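Local coordinates for protein tryptophan halogenase superfamily (Brevundimonas sp. BAL3, PDB 6FRL) that probably uses reduced flavin to halogenate an electron-rich aromatic substrate such as an indole, with a preference for bromination over chlorination, at residues Asp380-Asn383 against Asp384-Arg388; Ile355-Ile358 against Glu359-Ile362; Leu30-His33 against Phe34-Ala37; Gly70-Asp73 against Asp74-Met77; His175-Ala178 against Tyr179-Gly183. All blocks are in the same frame, centred on the assembly; numbering follows the deposited sequence.

Contact 1. Residues Asp380-Asn383 against Asp384-Arg388; sequences DEFN and DQTAR
Four successive i to i+4 backbone bonds join Asp380-Asn383 to Asp384-Arg388 within helix 376-402, among them Gln385 N to Glu381 O at 2.9 Å. Over this bond an i to i+4 Glu-Gln link spans the same turn: Gln385 NE2 gives a hydrogen to Glu381 OE1 at 2.7 Å, nearly straight at 174°. Glu381 CG lies anti to the backbone N (chi1 -176°), and a bend at chi2 brings the carboxylate back toward Gln385. The donor reaches OE1 on its anti side, with OE1 in the amide plane and the two flat groups 76° apart. One residue further on, a threonine hydroxyl bonds back to the i-4 carbonyl: Phe382 O accepts from Thr386 N at 3.1 Å and from Thr386 OG1 at 2.7 Å, the two donors approaching from opposite faces of the carbonyl plane. The same hydroxyl oxygen lies 3.4 Å from Phe382 CE1, oblique to the ring. Arg388 NH1 bridges back to Asp384 OD1 at 2.8 Å, weak as a hydrogen bond, while Arg388 NE forms a salt bridge with Glu391. The turn faces helix 354-367, whose Arg364 donates to Gln385 OE1, and the second subunit, whose Arg426 makes long, weak ion pairs with Glu381 and Asp384; Asn383 OD1 accepts from the backbone of Trp333. Gln385 thus probably limits the rotation of the Glu381 carboxylate, and Arg388 may favour a charged Asp384.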
loop_
_atom_site.group_PDB
_atom_site.type_symbol
_atom_site.label_atom_id
_atom_site.label_comp_id
_atom_site.label_asym_id
_atom_site.label_seq_id
_atom_site.Cartn_x
_atom_site.Cartn_y
_atom_site.Cartn_z
ATOM N N ASP B 380 20.088 -2.923 -3.049
ATOM C CA ASP B 380 19.241 -4.060 -2.674
ATOM C C ASP B 380 17.760 -3.696 -2.713
ATOM O O ASP B 380 16.972 -4.428 -3.297
ATOM C CB ASP B 380 19.619 -4.623 -1.301
ATOM C CG ASP B 380 20.948 -5.395 -1.311
ATOM O OD1 ASP B 380 21.562 -5.659 -2.385
ATOM O OD2 ASP B 380 21.387 -5.738 -0.212
ATOM N N GLU B 381 17.391 -2.568 -2.117
ATOM C CA GLU B 381 16.011 -2.088 -2.178
ATOM C C GLU B 381 15.536 -1.823 -3.619
ATOM O O GLU B 381 14.472 -2.258 -3.989
ATOM C CB GLU B 381 15.840 -0.820 -1.310
ATOM C CG GLU B 381 14.417 -0.257 -1.212
ATOM C CD GLU B 381 13.399 -1.217 -0.570
ATOM O OE1 GLU B 381 12.185 -0.960 -0.782
ATOM O OE2 GLU B 381 13.807 -2.242 0.068
ATOM N N PHE B 382 16.331 -1.110 -4.422
ATOM C CA PHE B 382 15.999 -0.853 -5.836
ATOM C C PHE B 382 15.797 -2.169 -6.564
ATOM O O PHE B 382 14.820 -2.334 -7.284
ATOM C CB PHE B 382 17.091 -0.021 -6.521
ATOM C CG PHE B 382 16.762 0.416 -7.941
ATOM C CD1 PHE B 382 16.861 -0.470 -9.015
ATOM C CD2 PHE B 382 16.433 1.735 -8.219
ATOM C CE1 PHE B 382 16.574 -0.053 -10.314
ATOM C CE2 PHE B 382 16.148 2.154 -9.526
ATOM C CZ PHE B 382 16.219 1.258 -10.572
ATOM N N ASN B 383 16.704 -3.106 -6.360
ATOM C CA ASN B 383 16.641 -4.401 -7.055
ATOM C C ASN B 383 15.442 -5.200 -6.638
ATOM O O ASN B 383 14.776 -5.809 -7.498
ATOM C CB ASN B 383 17.950 -5.203 -6.907
ATOM C CG ASN B 383 19.071 -4.633 -7.768
ATOM O OD1 ASN B 383 18.813 -4.077 -8.842
ATOM N ND2 ASN B 383 20.330 -4.758 -7.296
ATOM N N ASP B 384 15.125 -5.132 -5.345
ATOM C CA ASP B 384 13.968 -5.838 -4.793
ATOM C C ASP B 384 12.627 -5.271 -5.295
ATOM O O ASP B 384 11.756 -6.015 -5.732
ATOM C CB ASP B 384 14.020 -5.877 -3.251
ATOM C CG ASP B 384 12.981 -6.839 -2.670
ATOM O OD1 ASP B 384 13.071 -8.064 -2.903
ATOM O OD2 ASP B 384 12.044 -6.359 -2.013
ATOM N N GLN B 385 12.468 -3.955 -5.247
ATOM C CA GLN B 385 11.240 -3.322 -5.747
ATOM C C GLN B 385 11.038 -3.689 -7.223
ATOM O O GLN B 385 9.970 -4.166 -7.606
ATOM C CB GLN B 385 11.276 -1.783 -5.576
ATOM C CG GLN B 385 11.286 -1.272 -4.148
ATOM C CD GLN B 385 11.230 0.262 -4.028
ATOM O OE1 GLN B 385 10.874 0.987 -4.971
ATOM N NE2 GLN B 385 11.585 0.766 -2.837
ATOM N N THR B 386 12.073 -3.471 -8.038
ATOM C CA THR B 386 12.014 -3.704 -9.497
ATOM C C THR B 386 11.592 -5.138 -9.860
ATOM O O THR B 386 10.717 -5.354 -10.710
ATOM C CB THR B 386 13.378 -3.357 -10.161
ATOM O OG1 THR B 386 13.800 -2.029 -9.778
ATOM C CG2 THR B 386 13.290 -3.454 -11.683
ATOM N N ALA B 387 12.213 -6.104 -9.198
ATOM C CA ALA B 387 11.909 -7.535 -9.380
ATOM C C ALA B 387 10.431 -7.826 -9.050
ATOM O O ALA B 387 9.738 -8.405 -9.882
ATOM C CB ALA B 387 12.809 -8.413 -8.503
ATOM N N ARG B 388 9.965 -7.404 -7.875
ATOM C CA ARG B 388 8.607 -7.688 -7.473
ATOM C C ARG B 388 7.624 -7.052 -8.446
ATOM O O ARG B 388 6.638 -7.691 -8.830
ATOM C CB ARG B 388 8.286 -7.243 -6.019
ATOM C CG ARG B 388 9.208 -7.776 -4.929
ATOM C CD ARG B 388 9.185 -9.297 -4.737
ATOM N NE ARG B 388 9.925 -10.098 -5.738
ATOM C CZ ARG B 388 11.265 -10.324 -5.766
ATOM N NH1 ARG B 388 12.111 -9.793 -4.889
ATOM N NH2 ARG B 388 11.781 -11.117 -6.704
#

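Contact 2. Residues Ile355-Ile358 against Glu359-Ile362; sequences IALI and ETGI
Ile358 and Ile362 run alongside each other in the same direction on helix 354-367, with Ile358 CG2 3.5 Å from Ile362 CD1. This i to i+4 isoleucine ridge is the close-packed flank of the turn. In Ile362, CG1 lies anti to the carbonyl carbon (chi1 -71°), and the branch that follows brings CD1 back over the preceding turn, 3.4 Å from Ile358 O. Along the backbone of the same turn, Ile362 N donates to Ile358 O at 3.0 Å. Glu359 belongs to the buried part as well: its extended chain runs back along the helix until OE2 lies 3.4 Å from Ala356 CA and 3.9 Å from Ile355 CG2. Both carboxylate oxygens also have polar partners beyond the turn, the bond between OE1 and Thr61 being weak.

The looser side is formed by Leu357 and Thr360, both partly exposed. Their side chains barely meet, Leu357 CB standing 4.4 Å from Thr360 OG1. The hydroxyl sits between the backbone N and the carbonyl carbon (chi1 55°), which places OG1 3.0 Å from Leu357 O, but its main polar partner is Glu389 on helix 376-402. Leu357 O accepts from Gly361 N.

The helix is enclosed on several flanks. Ile358 and Ile362 pack on helix 20-33 of the probable Rossmann-type fold through Met25, Thr26 and Ala29, Ile355 and Glu359 face helix 61-68 at Ile62, and Leu357 lies against helix 376-402 at Glu389 and Met390.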
loop_
_atom_site.group_PDB
_atom_site.type_symbol
_atom_site.label_atom_id
_atom_site.label_comp_id
_atom_site.label_asym_id
_atom_site.label_seq_id
_atom_site.Cartn_x
_atom_site.Cartn_y
_atom_site.Cartn_z
ATOM N N ILE B 355 6.342 1.719 -21.518
ATOM C CA ILE B 355 6.642 3.050 -21.115
ATOM C C ILE B 355 6.438 3.165 -19.594
ATOM O O ILE B 355 7.279 3.743 -18.898
ATOM C CB ILE B 355 5.880 4.056 -21.982
ATOM C CG1 ILE B 355 6.575 4.091 -23.357
ATOM C CG2 ILE B 355 5.809 5.439 -21.334
ATOM C CD1 ILE B 355 5.925 4.978 -24.419
ATOM N N ALA B 356 5.368 2.561 -19.078
ATOM C CA ALA B 356 5.091 2.575 -17.651
ATOM C C ALA B 356 6.251 2.053 -16.785
ATOM O O ALA B 356 6.500 2.564 -15.699
ATOM C CB ALA B 356 3.827 1.778 -17.384
ATOM N N LEU B 357 6.936 1.024 -17.265
ATOM C CA LEU B 357 8.080 0.429 -16.556
ATOM C C LEU B 357 9.333 1.319 -16.561
ATOM O O LEU B 357 10.151 1.284 -15.604
ATOM C CB LEU B 357 8.369 -0.971 -17.080
ATOM C CG LEU B 357 7.284 -2.044 -16.736
ATOM C CD1 LEU B 357 7.299 -3.176 -17.732
ATOM C CD2 LEU B 357 7.408 -2.607 -15.311
ATOM N N ILE B 358 9.474 2.134 -17.611
ATOM C CA ILE B 358 10.477 3.220 -17.668
ATOM C C ILE B 358 10.150 4.273 -16.631
ATOM O O ILE B 358 11.025 4.663 -15.860
ATOM C CB ILE B 358 10.566 3.841 -19.082
ATOM C CG1 ILE B 358 11.208 2.819 -20.044
ATOM C CG2 ILE B 358 11.363 5.144 -19.083
ATOM C CD1 ILE B 358 10.828 2.999 -21.492
ATOM N N GLU B 359 8.893 4.705 -16.581
ATOM C CA GLU B 359 8.458 5.705 -15.592
ATOM C C GLU B 359 8.718 5.270 -14.126
ATOM O O GLU B 359 9.170 6.053 -13.311
ATOM C CB GLU B 359 6.955 5.996 -15.717
ATOM C CG GLU B 359 6.437 6.575 -17.016
ATOM C CD GLU B 359 4.911 6.664 -17.016
ATOM O OE1 GLU B 359 4.362 7.469 -16.201
ATOM O OE2 GLU B 359 4.275 5.920 -17.809
ATOM N N THR B 360 8.367 4.030 -13.795
ATOM C CA THR B 360 8.531 3.519 -12.449
ATOM C C THR B 360 10.021 3.406 -12.133
ATOM O O THR B 360 10.437 3.673 -10.997
ATOM C CB THR B 360 7.835 2.161 -12.234
ATOM O OG1 THR B 360 8.288 1.220 -13.218
ATOM C CG2 THR B 360 6.303 2.288 -12.299
ATOM N N GLY B 361 10.816 3.023 -13.139
ATOM C CA GLY B 361 12.275 2.925 -12.967
ATOM C C GLY B 361 12.895 4.260 -12.634
ATOM O O GLY B 361 13.716 4.350 -11.725
ATOM N N ILE B 362 12.456 5.297 -13.351
ATOM C CA ILE B 362 12.919 6.661 -13.131
ATOM C C ILE B 362 12.505 7.203 -11.778
ATOM O O ILE B 362 13.308 7.826 -11.106
ATOM C CB ILE B 362 12.452 7.602 -14.255
ATOM C CG1 ILE B 362 13.221 7.285 -15.536
ATOM C CG2 ILE B 362 12.675 9.068 -13.892
ATOM C CD1 ILE B 362 12.451 7.633 -16.798
#

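Contact 3. Residues Leu30-His33 against Phe34-Ala37; sequences LVQH and FRTA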
loop_
_atom_site.group_PDB
_atom_site.type_symbol
_atom_site.label_atom_id
_atom_site.label_comp_id
_atom_site.label_asym_id
_atom_site.label_seq_id
_atom_site.Cartn_x
_atom_site.Cartn_y
_atom_site.Cartn_z
ATOM N N LEU B 30 15.703 13.642 -15.113
ATOM C CA LEU B 30 16.863 14.035 -14.309
ATOM C C LEU B 30 17.258 15.521 -14.506
ATOM O O LEU B 30 17.674 16.188 -13.542
ATOM C CB LEU B 30 18.053 13.099 -14.579
ATOM C CG LEU B 30 17.845 11.630 -14.214
ATOM C CD1 LEU B 30 19.103 10.810 -14.468
ATOM C CD2 LEU B 30 17.390 11.489 -12.754
ATOM N N VAL B 31 17.114 16.043 -15.726
ATOM C CA VAL B 31 17.321 17.481 -15.967
ATOM C C VAL B 31 16.406 18.323 -15.072
ATOM O O VAL B 31 16.890 19.194 -14.361
ATOM C CB VAL B 31 17.205 17.835 -17.486
ATOM C CG1 VAL B 31 16.875 19.299 -17.738
ATOM C CG2 VAL B 31 18.513 17.487 -18.208
ATOM N N GLN B 32 15.104 18.031 -15.053
ATOM C CA GLN B 32 14.163 18.800 -14.203
ATOM C C GLN B 32 14.460 18.654 -12.698
ATOM O O GLN B 32 14.387 19.604 -11.951
ATOM C CB GLN B 32 12.706 18.360 -14.434
ATOM C CG GLN B 32 11.670 19.029 -13.512
ATOM C CD GLN B 32 11.207 20.355 -14.023
ATOM O OE1 GLN B 32 12.014 21.194 -14.456
ATOM N NE2 GLN B 32 9.890 20.569 -14.001
ATOM N N HIS B 33 14.734 17.430 -12.278
ATOM C CA HIS B 33 14.888 17.122 -10.869
ATOM C C HIS B 33 16.175 17.723 -10.274
ATOM O O HIS B 33 16.193 18.101 -9.139
ATOM C CB HIS B 33 14.880 15.615 -10.718
ATOM C CG HIS B 33 14.794 15.142 -9.314
ATOM N ND1 HIS B 33 15.729 14.289 -8.747
ATOM C CD2 HIS B 33 13.847 15.348 -8.378
ATOM C CE1 HIS B 33 15.356 14.003 -7.513
ATOM N NE2 HIS B 33 14.223 14.640 -7.264
ATOM N N PHE B 34 17.238 17.785 -11.071
ATOM C CA PHE B 34 18.524 18.344 -10.680
ATOM C C PHE B 34 18.836 19.628 -11.494
ATOM O O PHE B 34 20.017 19.881 -11.809
ATOM C CB PHE B 34 19.641 17.309 -10.969
ATOM C CG PHE B 34 19.620 16.087 -10.095
ATOM C CD1 PHE B 34 20.018 16.166 -8.769
ATOM C CD2 PHE B 34 19.282 14.838 -10.609
ATOM C CE1 PHE B 34 20.048 15.024 -7.959
ATOM C CE2 PHE B 34 19.285 13.698 -9.792
ATOM C CZ PHE B 34 19.651 13.792 -8.464
ATOM N N ARG B 35 17.813 20.443 -11.809
ATOM C CA ARG B 35 17.949 21.573 -12.768
ATOM C C ARG B 35 19.082 22.566 -12.455
ATOM O O ARG B 35 19.916 22.841 -13.320
ATOM C CB ARG B 35 16.617 22.338 -12.952
ATOM C CG ARG B 35 16.587 23.238 -14.209
ATOM C CD ARG B 35 15.165 23.736 -14.495
ATOM N NE ARG B 35 14.309 22.821 -15.252
ATOM C CZ ARG B 35 14.407 22.590 -16.559
ATOM N NH1 ARG B 35 15.337 23.172 -17.298
ATOM N NH2 ARG B 35 13.579 21.754 -17.159
ATOM N N THR B 36 19.127 23.054 -11.215
ATOM C CA THR B 36 20.135 24.042 -10.775
ATOM C C THR B 36 21.262 23.453 -9.905
ATOM O O THR B 36 21.912 24.191 -9.158
ATOM C CB THR B 36 19.457 25.169 -9.957
ATOM O OG1 THR B 36 18.991 24.635 -8.707
ATOM C CG2 THR B 36 18.261 25.766 -10.729
ATOM N N ALA B 37 21.501 22.146 -9.988
ATOM C CA ALA B 37 22.568 21.487 -9.235
ATOM C C ALA B 37 23.747 21.284 -10.154
ATOM O O ALA B 37 23.571 21.254 -11.371
ATOM C CB ALA B 37 22.094 20.148 -8.694
#
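Arg35 folds back onto Gln32 and Val31 just beyond the C-terminus of helix 20-33, the helix that follows the first strand of the probable Rossmann-type fold; a type I beta turn from Phe34 to Ala37 then leads toward strand 40-45. Followed outward, Arg35 begins with CB 3.5 Å from Val31 O. CG is anti to the backbone N (chi1 -163°) and passes the same carbonyl oxygen more distantly; CD approaches Gln32 OE1, and the bend at chi3 turns the guanidinium back along the helix. There NE donates to Gln32 OE1 at 2.9 Å, nearly in line with its C=O, and NH2 reaches the same oxygen at 3.2 Å from above the amide plane. This side-on grip of two nitrogens on one acceptor has OE1 in the guanidinium plane, with amide and guanidinium turned 86° apart. Val31 CG1 lies over one guanidinium face, 4.2 Å from both NH1 and NH2. Gln32 is also held at its other end, NE2 donating to the backbone of Gln68.

Phe34, the first residue to leave helical geometry, is buried, with Leu30 alongside and His33 over one face, and also packs on Pro466 of the second subunit. His33 presents its edge to that face in a T-shaped pair, centroids 5.0 Å apart and planes at 75°, and His33 ND1 stands 3.8 Å from Phe34 CE2, toward the rim of the ring.

Contact 4. Residues Gly70-Asp73 against Asp74-Met77; sequences GLRD and DDVM
At the edge of the Arg72 guanidinium lie the carboxylates of Asp74 and Asp75, both near its plane, in a salt-bridge network at the start of helix 73-79, where Arg72 occupies the N-cap position. The grip on Asp74 is side-on and bidentate: NE meets Asp74 OD1 at 3.1 Å, and NH2 meets Asp74 OD2 at 2.8 Å. Each oxygen is approached on its syn side, though the guanidinium and carboxylate planes are 36° apart, so the paired groups are not coplanar. A bend at chi3 of Arg72 carries the guanidinium alongside Asp74, whose CG sits between its own backbone N and carbonyl carbon (chi1 56°). Asp75 crosses the arginine at a steeper tilt, and its bridge from OD2 to Arg72 NE is long; Arg78 is the nearer charge partner, bound to Asp75 OD1. Arg72 and Arg78 probably offset the closeness of Asp74 and Asp75.

Beside the charges, Leu71 CB packs on Val76 CG2 at 3.9 Å, and Leu71 continues onto His175 and Tyr179 of helix 169-182. The first helical turn is secured by Val76 N to Arg72 O and by Met77 N to Asp73 O, the latter at 2.9 Å, while Asp73 sends its carboxylate to Tyr66 and Arg63. A water molecule completes the network, accepting from Arg72 N at 3.0 Å and donating to Asp75 OD2 at 2.6 Å.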
loop_
_atom_site.group_PDB
_atom_site.type_symbol
_atom_site.label_atom_id
_atom_site.label_comp_id
_atom_site.label_asym_id
_atom_site.label_seq_id
_atom_site.Cartn_x
_atom_site.Cartn_y
_atom_site.Cartn_z
ATOM N N GLY B 70 6.536 20.234 -16.373
ATOM C CA GLY B 70 5.955 21.529 -16.787
ATOM C C GLY B 70 5.283 21.555 -18.174
ATOM O O GLY B 70 5.009 22.625 -18.693
ATOM N N LEU B 71 5.012 20.373 -18.763
ATOM C CA LEU B 71 4.394 20.231 -20.094
ATOM C C LEU B 71 2.889 20.007 -19.972
ATOM O O LEU B 71 2.429 19.425 -19.007
ATOM C CB LEU B 71 5.040 19.066 -20.848
ATOM C CG LEU B 71 6.568 19.101 -20.966
ATOM C CD1 LEU B 71 7.139 17.953 -21.788
ATOM C CD2 LEU B 71 7.013 20.417 -21.561
ATOM N N ARG B 72 2.136 20.477 -20.956
ATOM C CA ARG B 72 0.670 20.344 -21.001
ATOM C C ARG B 72 0.271 19.188 -21.916
ATOM O O ARG B 72 1.013 18.851 -22.854
ATOM C CB ARG B 72 0.039 21.598 -21.562
ATOM C CG ARG B 72 0.274 22.854 -20.709
ATOM C CD ARG B 72 -0.017 24.135 -21.498
ATOM N NE ARG B 72 -1.335 24.022 -22.118
ATOM C CZ ARG B 72 -2.499 24.357 -21.550
ATOM N NH1 ARG B 72 -2.556 24.932 -20.333
ATOM N NH2 ARG B 72 -3.625 24.083 -22.202
ATOM N N ASP B 73 -0.905 18.603 -21.635
ATOM C CA ASP B 73 -1.496 17.518 -22.440
ATOM C C ASP B 73 -1.661 17.950 -23.887
ATOM O O ASP B 73 -1.251 17.238 -24.793
ATOM C CB ASP B 73 -2.872 17.068 -21.917
ATOM C CG ASP B 73 -2.816 16.415 -20.532
ATOM O OD1 ASP B 73 -2.055 15.440 -20.290
ATOM O OD2 ASP B 73 -3.576 16.862 -19.680
ATOM N N ASP B 74 -2.233 19.121 -24.125
ATOM C CA ASP B 74 -2.460 19.538 -25.525
ATOM C C ASP B 74 -1.160 19.708 -26.329
ATOM O O ASP B 74 -1.070 19.189 -27.459
ATOM C CB ASP B 74 -3.460 20.715 -25.682
ATOM C CG ASP B 74 -3.095 21.952 -24.893
ATOM O OD1 ASP B 74 -1.916 22.172 -24.521
ATOM O OD2 ASP B 74 -4.020 22.756 -24.654
ATOM N N ASP B 75 -0.152 20.361 -25.755
ATOM C CA ASP B 75 1.111 20.561 -26.473
ATOM C C ASP B 75 1.784 19.197 -26.772
ATOM O O ASP B 75 2.232 18.969 -27.917
ATOM C CB ASP B 75 2.069 21.492 -25.716
ATOM C CG ASP B 75 1.520 22.953 -25.546
ATOM O OD1 ASP B 75 0.795 23.500 -26.446
ATOM O OD2 ASP B 75 1.851 23.555 -24.477
ATOM N N VAL B 76 1.818 18.284 -25.781
ATOM C CA VAL B 76 2.470 16.966 -25.999
ATOM C C VAL B 76 1.701 16.157 -27.049
ATOM O O VAL B 76 2.307 15.480 -27.900
ATOM C CB VAL B 76 2.650 16.126 -24.695
ATOM C CG1 VAL B 76 3.206 14.746 -24.980
ATOM C CG2 VAL B 76 3.561 16.817 -23.702
ATOM N N MET B 77 0.368 16.235 -26.987
ATOM C CA MET B 77 -0.482 15.495 -27.933
ATOM C C MET B 77 -0.320 16.000 -29.353
ATOM O O MET B 77 -0.121 15.177 -30.254
ATOM C CB MET B 77 -1.960 15.480 -27.511
ATOM C CG MET B 77 -2.209 14.592 -26.299
ATOM S SD MET B 77 -3.927 14.586 -25.894
ATOM C CE MET B 77 -4.543 13.443 -27.149
HETATM O O HOH W 1 3.467 22.429 -22.740
#

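Contact 5. Residues His175-Ala178 against Tyr179-Gly183; sequences HLRA and YAEAG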
loop_
_atom_site.group_PDB
_atom_site.type_symbol
_atom_site.label_atom_id
_atom_site.label_comp_id
_atom_site.label_asym_id
_atom_site.label_seq_id
_atom_site.Cartn_x
_atom_site.Cartn_y
_atom_site.Cartn_z
ATOM N N HIS B 175 10.553 15.220 -28.653
ATOM C CA HIS B 175 10.066 16.292 -27.776
ATOM C C HIS B 175 10.847 16.359 -26.427
ATOM O O HIS B 175 11.281 17.425 -25.971
ATOM C CB HIS B 175 8.560 16.069 -27.563
ATOM C CG HIS B 175 7.826 17.226 -26.965
ATOM N ND1 HIS B 175 7.342 18.270 -27.724
ATOM C CD2 HIS B 175 7.416 17.462 -25.695
ATOM C CE1 HIS B 175 6.682 19.109 -26.946
ATOM N NE2 HIS B 175 6.718 18.644 -25.707
ATOM N N LEU B 176 11.093 15.210 -25.820
ATOM C CA LEU B 176 11.834 15.165 -24.557
ATOM C C LEU B 176 13.301 15.510 -24.723
ATOM O O LEU B 176 13.875 16.153 -23.829
ATOM C CB LEU B 176 11.673 13.810 -23.873
ATOM C CG LEU B 176 10.201 13.466 -23.558
ATOM C CD1 LEU B 176 10.071 11.993 -23.105
ATOM C CD2 LEU B 176 9.609 14.424 -22.550
ATOM N N ARG B 177 13.899 15.097 -25.842
ATOM C CA ARG B 177 15.279 15.508 -26.214
ATOM C C ARG B 177 15.458 17.026 -26.262
ATOM O O ARG B 177 16.413 17.562 -25.705
ATOM C CB ARG B 177 15.699 14.924 -27.556
ATOM C CG ARG B 177 16.989 15.521 -28.094
ATOM C CD ARG B 177 17.462 14.887 -29.386
ATOM N NE ARG B 177 18.517 15.723 -29.979
ATOM C CZ ARG B 177 19.048 15.550 -31.199
ATOM N NH1 ARG B 177 18.630 14.579 -32.001
ATOM N NH2 ARG B 177 20.021 16.355 -31.612
ATOM N N ALA B 178 14.554 17.714 -26.940
ATOM C CA ALA B 178 14.603 19.173 -27.002
ATOM C C ALA B 178 14.414 19.770 -25.602
ATOM O O ALA B 178 15.107 20.735 -25.256
ATOM C CB ALA B 178 13.571 19.707 -27.976
ATOM N N TYR B 179 13.528 19.183 -24.788
ATOM C CA TYR B 179 13.381 19.590 -23.379
ATOM C C TYR B 179 14.651 19.389 -22.569
ATOM O O TYR B 179 15.016 20.248 -21.770
ATOM C CB TYR B 179 12.230 18.819 -22.699
ATOM C CG TYR B 179 11.967 19.161 -21.246
ATOM C CD1 TYR B 179 12.681 18.549 -20.215
ATOM C CD2 TYR B 179 10.974 20.069 -20.912
ATOM C CE1 TYR B 179 12.430 18.858 -18.879
ATOM C CE2 TYR B 179 10.713 20.400 -19.582
ATOM C CZ TYR B 179 11.437 19.782 -18.561
ATOM O OH TYR B 179 11.159 20.080 -17.253
ATOM N N ALA B 180 15.301 18.252 -22.743
ATOM C CA ALA B 180 16.463 17.924 -21.942
ATOM C C ALA B 180 17.670 18.821 -22.295
ATOM O O ALA B 180 18.364 19.333 -21.376
ATOM C CB ALA B 180 16.806 16.452 -22.078
ATOM N N GLU B 181 17.881 19.031 -23.600
ATOM C CA GLU B 181 18.959 19.877 -24.127
ATOM C C GLU B 181 18.836 21.331 -23.694
ATOM O O GLU B 181 19.833 21.976 -23.417
ATOM C CB GLU B 181 19.008 19.792 -25.665
ATOM C CG GLU B 181 19.777 18.582 -26.180
ATOM C CD GLU B 181 19.719 18.451 -27.684
ATOM O OE1 GLU B 181 18.992 19.250 -28.325
ATOM O OE2 GLU B 181 20.345 17.508 -28.220
ATOM N N ALA B 182 17.617 21.855 -23.610
ATOM C CA ALA B 182 17.433 23.233 -23.144
ATOM C C ALA B 182 17.791 23.414 -21.678
ATOM O O ALA B 182 18.047 24.532 -21.248
ATOM C CB ALA B 182 16.006 23.704 -23.393
ATOM N N GLY B 183 17.746 22.338 -20.897
ATOM C CA GLY B 183 18.168 22.385 -19.487
ATOM C C GLY B 183 19.639 22.017 -19.239
ATOM O O GLY B 183 20.074 21.942 -18.077
#
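Ala180 N donates to Leu176 O at 2.8 Å, the shortest backbone bond of this last stretch of helix 169-182. Tyr179 N to His175 O, Glu181 N to Arg177 O and Ala182 N to Ala178 O repeat the i to i+4 pattern along the stretch.

Side chains add one charged link. Arg177 NE and Glu181 OE2 form a salt bridge at 3.1 Å, with the N-H pointing at the oxygen at 155°. Arg177 CG is anti to the backbone N (chi1 169°), and the chain runs extended to NE, while Glu181 reaches back one turn with its own extended chain. The guanidinium and carboxylate planes stand 83° apart, and the nitrogen comes from above the carboxylate plane, so this is a single-point bridge and not a flat bidentate pair. Arg177 NH2 lies farther from the same oxygen, Glu181 OE2, at 3.6 Å. The negative charge probably also eases the closeness of Arg187, whose NE lies near Arg177 NH1.

Tyr179 points elsewhere: its CB passes 3.3 Å from Leu176 O, and the hydroxyl bonds to the backbone oxygen of Leu69. The Tyr179 side chain packs on Ala28 and Gln32, while Leu176 meets Met25. The arrangement is an i to i+4 salt bridge, with the arginine first and the glutamate one turn later, in the last turns of helix 169-182, which packs against helix 20-33 of the probable Rossmann-type fold.

In the fold
Along the chain the order is contact 3, contact 4, contact 5, contact 2, contact 1, all five being short local turns on or beside helices. Contact 2 lies nearest the chain's centre, about 9 Å away. Contact 1 meets it where Phe382 packs on Gly361, their centres about 14 Å apart on consecutive helices 354-367 and 376-402. Contacts 3, 4 and 5 form a second cluster: centres of 3 and 5 are about 12 Å apart, with Arg35 NH2 close to Tyr179 OH, and Leu71 joins contact 4 to contact 5. Contacts 1 and 3 both touch the second subunit. Helix 20-33, probably part of a Rossmann-type fold, carries contact 3 and packs against both the helix of contact 2 and that of contact 5.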